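Local structure of DNA mismatch repair protein MLH3 (Saccharomyces cerevisiae S288C, 6RMN) at residues V46-C51 against D202-Q207; E53-E58 against I210-K215; E59-L64 against S179-V184; Y173-S178 against R218-F223. The protein takes part in DNA mismatch repair as a subunit of the MutLbeta heterodimer, this chain being the protein's C-terminal, zinc-binding domain. One frame throughout, in Å; residues are numbered along the deposited sequence.

Contact 1: V46-C51 against D202-Q207; sequences VDQHAC and DELTRQ. With ZN (zinc ion), chain C.
The carboxamide of Gln48 has methyl CD1 of Leu204 over one face, 3.5 Å from OE1 and 3.7 Å from CD, while NE2 donates to the carbonyl O of Asp202. That bond is long, 3.3 Å from NE2 to O, and bent to 150° at the hydrogen, with the oxygen 20° out of the amide plane. With chi1 at 73°, CG lies between the backbone N and carbonyl carbon, and the extended chain beyond carries the amide across to the loop. Both ends of the amide are used: NE2 has its stronger partner in Met199 O, and OE1 accepts from Gln22 NE2. Next door, Asp47 is the N-cap of helix 48-69, its OD1 taking the N-H groups of His49 (2.9 Å) and Ala50 (3.1 Å). This first helical turn presents His49 NE2 to zinc at 2.1 Å. A glutamine suits a buried place needing donor and acceptor together, and its bonds fasten the 202-207 loop beside that turn without introducing a charge.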
loop_
_atom_site.group_PDB
_atom_site.type_symbol
_atom_site.label_atom_id
_atom_site.label_comp_id
_atom_site.label_asym_id
_atom_site.label_seq_id
_atom_site.Cartn_x
_atom_site.Cartn_y
_atom_site.Cartn_z
ATOM N N VAL B 46 0.578 7.571 5.204
ATOM C CA VAL B 46 0.745 7.617 6.650
ATOM C C VAL B 46 2.203 7.974 6.973
ATOM O O VAL B 46 3.116 7.337 6.433
ATOM C CB VAL B 46 0.316 6.267 7.305
ATOM C CG1 VAL B 46 0.462 6.310 8.824
ATOM C CG2 VAL B 46 -1.110 5.877 6.914
ATOM N N ASP B 47 2.423 8.978 7.862
ATOM C CA ASP B 47 3.755 9.347 8.352
ATOM C C ASP B 47 4.231 8.137 9.209
ATOM O O ASP B 47 3.548 7.767 10.171
ATOM C CB ASP B 47 3.636 10.625 9.203
ATOM C CG ASP B 47 4.915 11.172 9.838
ATOM O OD1 ASP B 47 5.819 10.367 10.164
ATOM O OD2 ASP B 47 4.989 12.397 10.063
ATOM N N GLN B 48 5.353 7.488 8.832
ATOM C CA GLN B 48 5.827 6.300 9.572
ATOM C C GLN B 48 6.279 6.603 11.010
ATOM O O GLN B 48 6.189 5.732 11.875
ATOM C CB GLN B 48 6.918 5.535 8.807
ATOM C CG GLN B 48 8.284 6.231 8.778
ATOM C CD GLN B 48 9.193 5.690 7.725
ATOM O OE1 GLN B 48 8.764 5.277 6.648
ATOM N NE2 GLN B 48 10.473 5.687 8.013
ATOM N N HIS B 49 6.761 7.827 11.256
ATOM C CA HIS B 49 7.203 8.239 12.577
ATOM C C HIS B 49 5.991 8.492 13.490
ATOM O O HIS B 49 5.938 7.932 14.587
ATOM C CB HIS B 49 8.129 9.465 12.493
ATOM C CG HIS B 49 8.484 10.013 13.833
ATOM N ND1 HIS B 49 9.366 9.358 14.666
ATOM C CD2 HIS B 49 7.998 11.093 14.475
ATOM C CE1 HIS B 49 9.419 10.074 15.768
ATOM N NE2 HIS B 49 8.622 11.132 15.697
ATOM N N ALA B 50 5.015 9.294 13.014
ATOM C CA ALA B 50 3.773 9.632 13.718
ATOM C C ALA B 50 2.978 8.379 14.077
ATOM O O ALA B 50 2.459 8.280 15.184
ATOM C CB ALA B 50 2.922 10.564 12.863
ATOM N N CYS B 51 2.917 7.420 13.142
ATOM C CA CYS B 51 2.264 6.122 13.280
ATOM C C CYS B 51 2.862 5.342 14.460
ATOM O O CYS B 51 2.130 4.921 15.349
ATOM C CB CYS B 51 2.396 5.337 11.975
ATOM S SG CYS B 51 1.688 3.676 12.042
ATOM N N ASP B 202 14.400 5.776 7.642
ATOM C CA ASP B 202 14.522 4.385 8.071
ATOM C C ASP B 202 13.803 3.419 7.112
ATOM O O ASP B 202 12.686 3.695 6.675
ATOM C CB ASP B 202 13.985 4.212 9.499
ATOM C CG ASP B 202 14.814 4.848 10.602
ATOM O OD1 ASP B 202 15.883 5.442 10.287
ATOM O OD2 ASP B 202 14.409 4.741 11.778
ATOM N N GLU B 203 14.447 2.278 6.824
ATOM C CA GLU B 203 13.918 1.231 5.939
ATOM C C GLU B 203 12.868 0.404 6.651
ATOM O O GLU B 203 13.064 0.021 7.801
ATOM C CB GLU B 203 15.039 0.290 5.456
ATOM C CG GLU B 203 16.218 0.971 4.779
ATOM C CD GLU B 203 15.958 1.613 3.431
ATOM O OE1 GLU B 203 16.667 2.592 3.101
ATOM O OE2 GLU B 203 15.052 1.140 2.704
ATOM N N LEU B 204 11.755 0.123 5.964
ATOM C CA LEU B 204 10.689 -0.723 6.497
ATOM C C LEU B 204 10.313 -1.680 5.419
ATOM O O LEU B 204 10.173 -1.257 4.274
ATOM C CB LEU B 204 9.432 0.081 6.958
ATOM C CG LEU B 204 9.588 1.059 8.146
ATOM C CD1 LEU B 204 8.488 2.085 8.149
ATOM C CD2 LEU B 204 9.628 0.333 9.469
ATOM N N THR B 205 10.183 -2.975 5.758
ATOM C CA THR B 205 9.734 -4.011 4.818
ATOM C C THR B 205 8.203 -3.905 4.732
ATOM O O THR B 205 7.605 -3.313 5.627
ATOM C CB THR B 205 10.159 -5.403 5.300
ATOM O OG1 THR B 205 9.509 -5.688 6.533
ATOM C CG2 THR B 205 11.664 -5.547 5.456
ATOM N N ARG B 206 7.557 -4.459 3.680
ATOM C CA ARG B 206 6.085 -4.406 3.577
ATOM C C ARG B 206 5.441 -5.047 4.831
ATOM O O ARG B 206 4.466 -4.519 5.343
ATOM C CB ARG B 206 5.575 -5.083 2.275
ATOM C CG ARG B 206 4.183 -4.598 1.859
ATOM C CD ARG B 206 3.686 -5.245 0.586
ATOM N NE ARG B 206 2.941 -6.469 0.874
ATOM C CZ ARG B 206 1.615 -6.570 0.852
ATOM N NH1 ARG B 206 0.868 -5.525 0.523
ATOM N NH2 ARG B 206 1.028 -7.723 1.148
ATOM N N GLN B 207 6.025 -6.150 5.333
ATOM C CA GLN B 207 5.577 -6.863 6.525
ATOM C C GLN B 207 5.617 -5.965 7.781
ATOM O O GLN B 207 4.650 -5.962 8.553
ATOM C CB GLN B 207 6.383 -8.165 6.711
ATOM C CG GLN B 207 5.767 -9.193 7.684
ATOM C CD GLN B 207 4.293 -9.477 7.449
ATOM O OE1 GLN B 207 3.435 -9.171 8.296
ATOM N NE2 GLN B 207 3.962 -10.053 6.293
HETATM ZN ZN ZN C . 8.109 12.620 17.135
#

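Contact 2: E53-E58 against I210-K215; sequences ERIRLE and IILISK. With ZN (zinc ion), chain C; ZN (zinc ion), chain D.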
loop_
_atom_site.group_PDB
_atom_site.type_symbol
_atom_site.label_atom_id
_atom_site.label_comp_id
_atom_site.label_asym_id
_atom_site.label_seq_id
_atom_site.Cartn_x
_atom_site.Cartn_y
_atom_site.Cartn_z
ATOM N N GLU B 53 5.049 6.483 16.859
ATOM C CA GLU B 53 4.962 7.339 18.050
ATOM C C GLU B 53 3.577 7.232 18.709
ATOM O O GLU B 53 3.507 7.145 19.934
ATOM C CB GLU B 53 5.277 8.792 17.674
ATOM C CG GLU B 53 5.285 9.785 18.819
ATOM C CD GLU B 53 5.583 11.176 18.308
ATOM O OE1 GLU B 53 6.743 11.431 17.914
ATOM O OE2 GLU B 53 4.639 11.993 18.242
ATOM N N ARG B 54 2.498 7.199 17.896
ATOM C CA ARG B 54 1.123 7.051 18.355
ATOM C C ARG B 54 0.888 5.714 19.080
ATOM O O ARG B 54 0.296 5.697 20.171
ATOM C CB ARG B 54 0.135 7.189 17.188
ATOM C CG ARG B 54 -1.323 7.113 17.637
ATOM C CD ARG B 54 -1.684 8.423 18.277
ATOM N NE ARG B 54 -2.149 8.270 19.640
ATOM C CZ ARG B 54 -2.556 9.278 20.399
ATOM N NH1 ARG B 54 -2.530 10.523 19.934
ATOM N NH2 ARG B 54 -2.982 9.054 21.629
ATOM N N ILE B 55 1.311 4.605 18.442
ATOM C CA ILE B 55 1.190 3.248 18.986
ATOM C C ILE B 55 1.933 3.190 20.324
ATOM O O ILE B 55 1.424 2.613 21.287
ATOM C CB ILE B 55 1.747 2.168 17.983
ATOM C CG1 ILE B 55 0.950 2.154 16.652
ATOM C CG2 ILE B 55 1.778 0.760 18.619
ATOM C CD1 ILE B 55 1.726 1.626 15.449
ATOM N N ARG B 56 3.149 3.764 20.352
ATOM C CA ARG B 56 4.032 3.764 21.512
ATOM C C ARG B 56 3.477 4.563 22.675
ATOM O O ARG B 56 3.593 4.106 23.809
ATOM C CB ARG B 56 5.444 4.217 21.123
ATOM C CG ARG B 56 6.226 3.132 20.409
ATOM C CD ARG B 56 7.616 3.596 20.025
ATOM N NE ARG B 56 8.338 2.575 19.252
ATOM C CZ ARG B 56 9.063 1.591 19.781
ATOM N NH1 ARG B 56 9.181 1.476 21.094
ATOM N NH2 ARG B 56 9.666 0.709 18.998
ATOM N N LEU B 57 2.837 5.721 22.391
ATOM C CA LEU B 57 2.221 6.589 23.390
ATOM C C LEU B 57 1.060 5.909 24.078
ATOM O O LEU B 57 1.020 5.869 25.305
ATOM C CB LEU B 57 1.775 7.944 22.795
ATOM C CG LEU B 57 1.115 8.899 23.800
ATOM C CD1 LEU B 57 2.150 9.523 24.745
ATOM C CD2 LEU B 57 0.285 9.922 23.105
ATOM N N GLU B 58 0.138 5.352 23.300
ATOM C CA GLU B 58 -1.027 4.652 23.836
ATOM C C GLU B 58 -0.638 3.434 24.724
ATOM O O GLU B 58 -1.346 3.159 25.698
ATOM C CB GLU B 58 -1.998 4.286 22.709
ATOM C CG GLU B 58 -2.558 5.521 22.019
ATOM C CD GLU B 58 -3.921 5.368 21.378
ATOM O OE1 GLU B 58 -4.507 4.269 21.501
ATOM O OE2 GLU B 58 -4.411 6.347 20.768
ATOM N N ILE B 210 2.782 -3.520 7.410
ATOM C CA ILE B 210 1.516 -4.198 7.667
ATOM C C ILE B 210 1.230 -4.196 9.171
ATOM O O ILE B 210 0.139 -3.793 9.570
ATOM C CB ILE B 210 1.447 -5.607 6.991
ATOM C CG1 ILE B 210 1.312 -5.448 5.460
ATOM C CG2 ILE B 210 0.285 -6.467 7.559
ATOM C CD1 ILE B 210 1.630 -6.717 4.578
ATOM N N ILE B 211 2.224 -4.609 9.992
ATOM C CA ILE B 211 2.156 -4.641 11.463
ATOM C C ILE B 211 1.889 -3.232 12.031
ATOM O O ILE B 211 1.014 -3.077 12.895
ATOM C CB ILE B 211 3.441 -5.280 12.068
ATOM C CG1 ILE B 211 3.493 -6.788 11.789
ATOM C CG2 ILE B 211 3.558 -4.984 13.566
ATOM C CD1 ILE B 211 4.869 -7.365 11.666
ATOM N N LEU B 212 2.647 -2.221 11.546
ATOM C CA LEU B 212 2.495 -0.831 11.971
ATOM C C LEU B 212 1.076 -0.296 11.763
ATOM O O LEU B 212 0.519 0.269 12.694
ATOM C CB LEU B 212 3.533 0.089 11.292
ATOM C CG LEU B 212 4.926 0.121 11.912
ATOM C CD1 LEU B 212 5.902 0.811 10.995
ATOM C CD2 LEU B 212 4.925 0.827 13.259
ATOM N N ILE B 213 0.485 -0.491 10.568
ATOM C CA ILE B 213 -0.877 -0.018 10.274
ATOM C C ILE B 213 -1.932 -0.838 11.047
ATOM O O ILE B 213 -2.906 -0.257 11.524
ATOM C CB ILE B 213 -1.157 0.081 8.742
ATOM C CG1 ILE B 213 -0.112 0.980 8.028
ATOM C CG2 ILE B 213 -2.605 0.556 8.426
ATOM C CD1 ILE B 213 0.058 2.490 8.544
ATOM N N SER B 214 -1.714 -2.150 11.220
ATOM C CA SER B 214 -2.600 -3.041 11.982
ATOM C C SER B 214 -2.736 -2.544 13.429
ATOM O O SER B 214 -3.855 -2.448 13.951
ATOM C CB SER B 214 -2.061 -4.467 11.971
ATOM O OG SER B 214 -2.854 -5.344 12.753
ATOM N N LYS B 215 -1.590 -2.221 14.061
ATOM C CA LYS B 215 -1.519 -1.708 15.422
ATOM C C LYS B 215 -2.136 -0.301 15.488
ATOM O O LYS B 215 -2.882 -0.036 16.422
ATOM C CB LYS B 215 -0.068 -1.682 15.923
ATOM C CG LYS B 215 0.524 -3.054 16.239
ATOM C CD LYS B 215 2.003 -2.942 16.594
ATOM C CE LYS B 215 2.575 -4.234 17.110
ATOM N NZ LYS B 215 4.064 -4.228 17.065
HETATM ZN ZN ZN C . 8.109 12.620 17.135
HETATM ZN ZN ZN D . 4.682 14.143 17.346
#
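Apolar packing joins the two helices, mostly through Ile55. Its CD1 lies 4.0 Å from CD2 of Leu212, 3.8 Å from CB of Lys215 and 3.3 Å from the backbone O of Leu212. CG1 beside the backbone N (chi1 -62°) and an extended second torsion send CD1 toward helix 206-216, while CG2 also comes near Lys215 CB. The lysine fits this exposed border because its first carbons pack while its extended chain carries the amine away. An alanine in place of Ile55 would probably leave a gap between the helices, with Leu212 and Lys215 deprived of their apolar neighbour. One salt bridge runs along the first helix, Arg54 NH2 to Glu58 OE2 at 3.2 Å. Both carboxylate oxygens of Glu58 also accept hydrogen bonds, from His220 N and Asn221 N of the 218-223 loop. Metal bonds occupy another side, where the extended Glu53 bridges two zinc ions, OE1 binding one at 2.0 Å and OE2 the other at 2.3 Å. His49, Cys194 and a residue of another protein chain help bind the first ion, Cys225 and His227 the second. Asp47 to Glu58 spell DQHA(X)2E(X)4E, the signature of the metal-dependent endonuclease site of MutL proteins.

Contact 3: E59-L64 against S179-V184; sequences ELFYSL and SCVPTV
Val181, whose carbonyl O accepts from Lys155 NZ, as does that of Ser179, turns its side chain to Phe61 and Leu64 of helix 48-69; one amine thus ties together two carbonyls of the loop. Across the contact everything is apolar. CG2 of Val181 meets the edge of the Phe61 ring at CE1, 3.7 Å away; CG1 is 3.9 Å from the same CE1 but off the ring plane. Phe61 is turned well off a staggered position (chi1 -101°), which brings this edge round to the valine. Leu64, one helical turn further on, comes tip to tip with the same residue, its CD2 being 4.1 Å from Val181 CG1. A branched valine suits the place, since its methyls serve two partners at once, and the flat phenylalanine leaves other parts of its ring for Leu189 and for an edge-to-face pairing with His186. Directly after the valine, Pro182 is the N-cap of helix 183-196, a position where a proline's missing N-H costs nothing. The loop leading into that helix thus packs on the later half of helix 48-69 in a buried core, consistent with the helical junction between the two subdomains of a MutL C-terminal domain.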
loop_
_atom_site.group_PDB
_atom_site.type_symbol
_atom_site.label_atom_id
_atom_site.label_comp_id
_atom_site.label_asym_id
_atom_site.label_seq_id
_atom_site.Cartn_x
_atom_site.Cartn_y
_atom_site.Cartn_z
ATOM N N GLU B 59 0.520 2.762 24.429
ATOM C CA GLU B 59 1.062 1.659 25.227
ATOM C C GLU B 59 1.573 2.210 26.553
ATOM O O GLU B 59 1.355 1.590 27.599
ATOM C CB GLU B 59 2.213 0.945 24.488
ATOM C CG GLU B 59 1.762 0.014 23.366
ATOM C CD GLU B 59 2.797 -0.514 22.379
ATOM O OE1 GLU B 59 3.996 -0.155 22.479
ATOM O OE2 GLU B 59 2.391 -1.299 21.489
ATOM N N LEU B 60 2.257 3.373 26.508
ATOM C CA LEU B 60 2.833 4.048 27.685
ATOM C C LEU B 60 1.754 4.544 28.631
ATOM O O LEU B 60 1.879 4.367 29.849
ATOM C CB LEU B 60 3.782 5.200 27.274
ATOM C CG LEU B 60 5.157 4.804 26.694
ATOM C CD1 LEU B 60 5.899 5.999 26.192
ATOM C CD2 LEU B 60 6.001 4.074 27.708
ATOM N N PHE B 61 0.689 5.143 28.062
ATOM C CA PHE B 61 -0.480 5.621 28.777
ATOM C C PHE B 61 -1.212 4.474 29.445
ATOM O O PHE B 61 -1.506 4.565 30.640
ATOM C CB PHE B 61 -1.405 6.435 27.857
ATOM C CG PHE B 61 -1.230 7.919 28.072
ATOM C CD1 PHE B 61 -1.785 8.549 29.180
ATOM C CD2 PHE B 61 -0.452 8.676 27.208
ATOM C CE1 PHE B 61 -1.588 9.916 29.398
ATOM C CE2 PHE B 61 -0.242 10.039 27.440
ATOM C CZ PHE B 61 -0.811 10.649 28.531
ATOM N N TYR B 62 -1.442 3.369 28.706
ATOM C CA TYR B 62 -2.104 2.174 29.226
ATOM C C TYR B 62 -1.346 1.613 30.445
ATOM O O TYR B 62 -1.975 1.295 31.447
ATOM C CB TYR B 62 -2.326 1.110 28.115
ATOM C CG TYR B 62 -2.868 -0.204 28.644
ATOM C CD1 TYR B 62 -4.225 -0.366 28.913
ATOM C CD2 TYR B 62 -2.012 -1.263 28.943
ATOM C CE1 TYR B 62 -4.720 -1.550 29.459
ATOM C CE2 TYR B 62 -2.492 -2.447 29.500
ATOM C CZ TYR B 62 -3.850 -2.593 29.747
ATOM O OH TYR B 62 -4.331 -3.768 30.285
ATOM N N SER B 63 -0.010 1.543 30.377
ATOM C CA SER B 63 0.830 1.077 31.485
ATOM C C SER B 63 0.734 1.979 32.724
ATOM O O SER B 63 0.575 1.470 33.832
ATOM C CB SER B 63 2.288 0.959 31.042
ATOM O OG SER B 63 2.397 -0.014 30.016
ATOM N N LEU B 64 0.842 3.308 32.529
ATOM C CA LEU B 64 0.816 4.314 33.583
ATOM C C LEU B 64 -0.521 4.333 34.325
ATOM O O LEU B 64 -0.533 4.360 35.556
ATOM C CB LEU B 64 1.167 5.715 33.001
ATOM C CG LEU B 64 0.787 6.975 33.825
ATOM C CD1 LEU B 64 1.598 7.090 35.069
ATOM C CD2 LEU B 64 0.958 8.231 33.008
ATOM N N SER B 179 -7.412 12.638 30.605
ATOM C CA SER B 179 -7.522 14.053 30.947
ATOM C C SER B 179 -6.940 14.435 32.336
ATOM O O SER B 179 -6.515 15.575 32.507
ATOM C CB SER B 179 -8.976 14.504 30.830
ATOM O OG SER B 179 -9.779 14.048 31.909
ATOM N N CYS B 180 -6.948 13.496 33.313
ATOM C CA CYS B 180 -6.467 13.656 34.700
ATOM C C CYS B 180 -4.963 13.629 34.825
ATOM O O CYS B 180 -4.428 14.024 35.852
ATOM C CB CYS B 180 -7.079 12.590 35.596
ATOM S SG CYS B 180 -8.859 12.415 35.409
ATOM N N VAL B 181 -4.291 13.073 33.835
ATOM C CA VAL B 181 -2.851 12.916 33.856
ATOM C C VAL B 181 -2.141 14.274 33.933
ATOM O O VAL B 181 -2.351 15.088 33.039
ATOM C CB VAL B 181 -2.383 12.047 32.668
ATOM C CG1 VAL B 181 -0.865 11.929 32.642
ATOM C CG2 VAL B 181 -3.034 10.668 32.717
ATOM N N PRO B 182 -1.334 14.559 34.994
ATOM C CA PRO B 182 -0.624 15.852 35.049
ATOM C C PRO B 182 0.202 16.122 33.783
ATOM O O PRO B 182 0.746 15.185 33.207
ATOM C CB PRO B 182 0.254 15.721 36.297
ATOM C CG PRO B 182 -0.455 14.716 37.142
ATOM C CD PRO B 182 -1.006 13.728 36.169
ATOM N N THR B 183 0.255 17.404 33.340
ATOM C CA THR B 183 0.974 17.869 32.145
ATOM C C THR B 183 2.422 17.353 32.091
ATOM O O THR B 183 2.883 16.964 31.018
ATOM C CB THR B 183 0.879 19.407 32.022
ATOM O OG1 THR B 183 -0.499 19.785 32.023
ATOM C CG2 THR B 183 1.548 19.954 30.753
ATOM N N VAL B 184 3.116 17.322 33.249
ATOM C CA VAL B 184 4.498 16.835 33.335
ATOM C C VAL B 184 4.602 15.351 32.946
ATOM O O VAL B 184 5.598 14.964 32.352
ATOM C CB VAL B 184 5.170 17.149 34.699
ATOM C CG1 VAL B 184 4.494 16.405 35.858
ATOM C CG2 VAL B 184 6.677 16.863 34.651
#

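Contact 4: Y173-S178 against R218-F223; sequences YWWKYS and RCHNPF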
loop_
_atom_site.group_PDB
_atom_site.type_symbol
_atom_site.label_atom_id
_atom_site.label_comp_id
_atom_site.label_asym_id
_atom_site.label_seq_id
_atom_site.Cartn_x
_atom_site.Cartn_y
_atom_site.Cartn_z
ATOM N N TYR B 173 -10.215 1.337 30.430
ATOM C CA TYR B 173 -10.071 2.165 29.241
ATOM C C TYR B 173 -9.295 3.386 29.693
ATOM O O TYR B 173 -9.869 4.314 30.269
ATOM C CB TYR B 173 -11.435 2.517 28.623
ATOM C CG TYR B 173 -12.275 1.303 28.282
ATOM C CD1 TYR B 173 -12.095 0.620 27.082
ATOM C CD2 TYR B 173 -13.247 0.833 29.162
ATOM C CE1 TYR B 173 -12.864 -0.501 26.765
ATOM C CE2 TYR B 173 -14.020 -0.287 28.857
ATOM C CZ TYR B 173 -13.826 -0.950 27.657
ATOM O OH TYR B 173 -14.593 -2.050 27.353
ATOM N N TRP B 174 -7.957 3.332 29.514
ATOM C CA TRP B 174 -7.014 4.368 29.940
ATOM C C TRP B 174 -7.452 5.771 29.521
ATOM O O TRP B 174 -7.277 6.712 30.294
ATOM C CB TRP B 174 -5.570 4.059 29.461
ATOM C CG TRP B 174 -5.425 4.043 27.967
ATOM C CD1 TRP B 174 -5.622 2.979 27.135
ATOM C CD2 TRP B 174 -5.180 5.176 27.119
ATOM N NE1 TRP B 174 -5.490 3.373 25.823
ATOM C CE2 TRP B 174 -5.224 4.716 25.783
ATOM C CE3 TRP B 174 -4.962 6.546 27.357
ATOM C CZ2 TRP B 174 -5.055 5.572 24.693
ATOM C CZ3 TRP B 174 -4.789 7.394 26.273
ATOM C CH2 TRP B 174 -4.815 6.903 24.960
ATOM N N TRP B 175 -8.061 5.896 28.319
ATOM C CA TRP B 175 -8.496 7.161 27.735
ATOM C C TRP B 175 -9.676 7.824 28.460
ATOM O O TRP B 175 -9.939 9.006 28.223
ATOM C CB TRP B 175 -8.770 7.013 26.245
ATOM C CG TRP B 175 -9.501 5.766 25.867
ATOM C CD1 TRP B 175 -8.957 4.591 25.433
ATOM C CD2 TRP B 175 -10.921 5.588 25.841
ATOM N NE1 TRP B 175 -9.953 3.687 25.150
ATOM C CE2 TRP B 175 -11.170 4.277 25.378
ATOM C CE3 TRP B 175 -12.012 6.431 26.116
ATOM C CZ2 TRP B 175 -12.464 3.786 25.189
ATOM C CZ3 TRP B 175 -13.296 5.940 25.945
ATOM C CH2 TRP B 175 -13.515 4.631 25.487
ATOM N N LYS B 176 -10.347 7.095 29.367
ATOM C CA LYS B 176 -11.433 7.645 30.173
ATOM C C LYS B 176 -10.851 8.443 31.359
ATOM O O LYS B 176 -11.589 9.156 32.034
ATOM C CB LYS B 176 -12.373 6.529 30.666
ATOM C CG LYS B 176 -13.241 5.967 29.553
ATOM C CD LYS B 176 -14.190 4.888 30.010
ATOM C CE LYS B 176 -15.066 4.453 28.856
ATOM N NZ LYS B 176 -16.104 3.471 29.272
ATOM N N TYR B 177 -9.528 8.320 31.590
ATOM C CA TYR B 177 -8.766 8.945 32.675
ATOM C C TYR B 177 -7.613 9.795 32.138
ATOM O O TYR B 177 -6.907 10.431 32.920
ATOM C CB TYR B 177 -8.189 7.855 33.596
ATOM C CG TYR B 177 -9.217 6.912 34.165
ATOM C CD1 TYR B 177 -9.537 5.723 33.516
ATOM C CD2 TYR B 177 -9.845 7.184 35.377
ATOM C CE1 TYR B 177 -10.486 4.844 34.040
ATOM C CE2 TYR B 177 -10.785 6.307 35.919
ATOM C CZ TYR B 177 -11.110 5.141 35.242
ATOM O OH TYR B 177 -12.047 4.281 35.771
ATOM N N SER B 178 -7.407 9.776 30.813
ATOM C CA SER B 178 -6.355 10.481 30.073
ATOM C C SER B 178 -6.257 11.982 30.414
ATOM O O SER B 178 -5.150 12.519 30.513
ATOM C CB SER B 178 -6.571 10.298 28.572
ATOM O OG SER B 178 -5.327 10.214 27.901
ATOM N N ARG B 218 -5.844 -0.048 15.785
ATOM C CA ARG B 218 -6.341 -0.531 17.077
ATOM C C ARG B 218 -6.240 0.532 18.167
ATOM O O ARG B 218 -6.744 0.322 19.275
ATOM C CB ARG B 218 -5.669 -1.854 17.500
ATOM C CG ARG B 218 -6.198 -3.072 16.720
ATOM C CD ARG B 218 -5.783 -4.425 17.298
ATOM N NE ARG B 218 -4.348 -4.531 17.612
ATOM C CZ ARG B 218 -3.399 -4.897 16.752
ATOM N NH1 ARG B 218 -3.707 -5.181 15.493
ATOM N NH2 ARG B 218 -2.135 -4.971 17.143
ATOM N N CYS B 219 -5.613 1.683 17.826
ATOM C CA CYS B 219 -5.416 2.847 18.686
ATOM C C CYS B 219 -6.713 3.592 18.902
ATOM O O CYS B 219 -7.603 3.540 18.053
ATOM C CB CYS B 219 -4.345 3.769 18.113
ATOM S SG CYS B 219 -2.660 3.124 18.250
ATOM N N HIS B 220 -6.809 4.311 20.036
ATOM C CA HIS B 220 -7.972 5.120 20.378
ATOM C C HIS B 220 -8.016 6.337 19.469
ATOM O O HIS B 220 -9.079 6.668 18.976
ATOM C CB HIS B 220 -7.968 5.513 21.867
ATOM C CG HIS B 220 -9.182 6.295 22.262
ATOM N ND1 HIS B 220 -10.426 5.704 22.328
ATOM C CD2 HIS B 220 -9.306 7.610 22.553
ATOM C CE1 HIS B 220 -11.262 6.667 22.670
ATOM N NE2 HIS B 220 -10.632 7.830 22.813
ATOM N N ASN B 221 -6.864 6.965 19.202
ATOM C CA ASN B 221 -6.799 8.103 18.281
ATOM C C ASN B 221 -5.691 7.889 17.224
ATOM O O ASN B 221 -4.589 8.392 17.383
ATOM C CB ASN B 221 -6.636 9.429 19.051
ATOM C CG ASN B 221 -6.521 10.696 18.219
ATOM O OD1 ASN B 221 -6.036 11.712 18.710
ATOM N ND2 ASN B 221 -6.962 10.688 16.965
ATOM N N PRO B 222 -5.957 7.164 16.125
ATOM C CA PRO B 222 -4.890 6.947 15.125
ATOM C C PRO B 222 -4.594 8.115 14.184
ATOM O O PRO B 222 -3.690 8.002 13.355
ATOM C CB PRO B 222 -5.390 5.732 14.329
ATOM C CG PRO B 222 -6.854 5.725 14.482
ATOM C CD PRO B 222 -7.207 6.457 15.758
ATOM N N PHE B 223 -5.336 9.230 14.310
ATOM C CA PHE B 223 -5.281 10.356 13.377
ATOM C C PHE B 223 -4.268 11.442 13.693
ATOM O O PHE B 223 -4.070 12.338 12.870
ATOM C CB PHE B 223 -6.678 10.935 13.209
ATOM C CG PHE B 223 -7.648 9.844 12.822
ATOM C CD1 PHE B 223 -7.506 9.158 11.618
ATOM C CD2 PHE B 223 -8.662 9.459 13.685
ATOM C CE1 PHE B 223 -8.387 8.132 11.274
ATOM C CE2 PHE B 223 -9.561 8.451 13.327
ATOM C CZ PHE B 223 -9.405 7.783 12.132
#
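Two loops meet at Trp175 and His220, whose CA atoms are 7.7 Å apart; the first loop makes a short turn with helical angles at 174-176, closed by Lys176 N to Tyr173 O at 3.0 Å. The rings form a face-to-face stack, with the imidazole over the five-membered ring of the indole, centroids 3.6 Å apart and planes at 11°. CE1 of His220 comes to 3.4 Å from Trp175 CD2, and Trp175 CB adds a CH-pi contact over the same imidazole. His220 holds CG anti to its N (chi1 -178°), which helps lay the imidazole flat over the indole. On its other face the indole carries Tyr173 CB, and at its edge lies Trp174, whose CZ2 also touches His220 CB. A serine at Trp175 would probably leave the imidazole without its stacking partner and free to turn. The broad indole gives the imidazole a face to lie on, while the histidine's polar nitrogens tolerate the surface. The arrangement is an aromatic stack at the surface, linking the loop before helix 183-196 to the loop after helix 206-216.

How the contacts relate
From the N terminus, the end of strand 43-47 and the long helix 48-69 supply the first partners of contacts 1, 2 and 3. Contact 1 closes a loop of 150 residues and contact 2 one of 151; they cross, joining successive parts of one helix to helix 206-216 and the loop before it. Contact 3 closes a shorter loop at the start of helix 183-196, nested within both. Contact 4, spanning 39 residues between two loops, crosses all three. It touches contact 2 at Glu58 and contact 3 where Trp174 packs on Phe61. Together they tie the sheet and zinc site at one end of helix 48-69 to the helical core at the other.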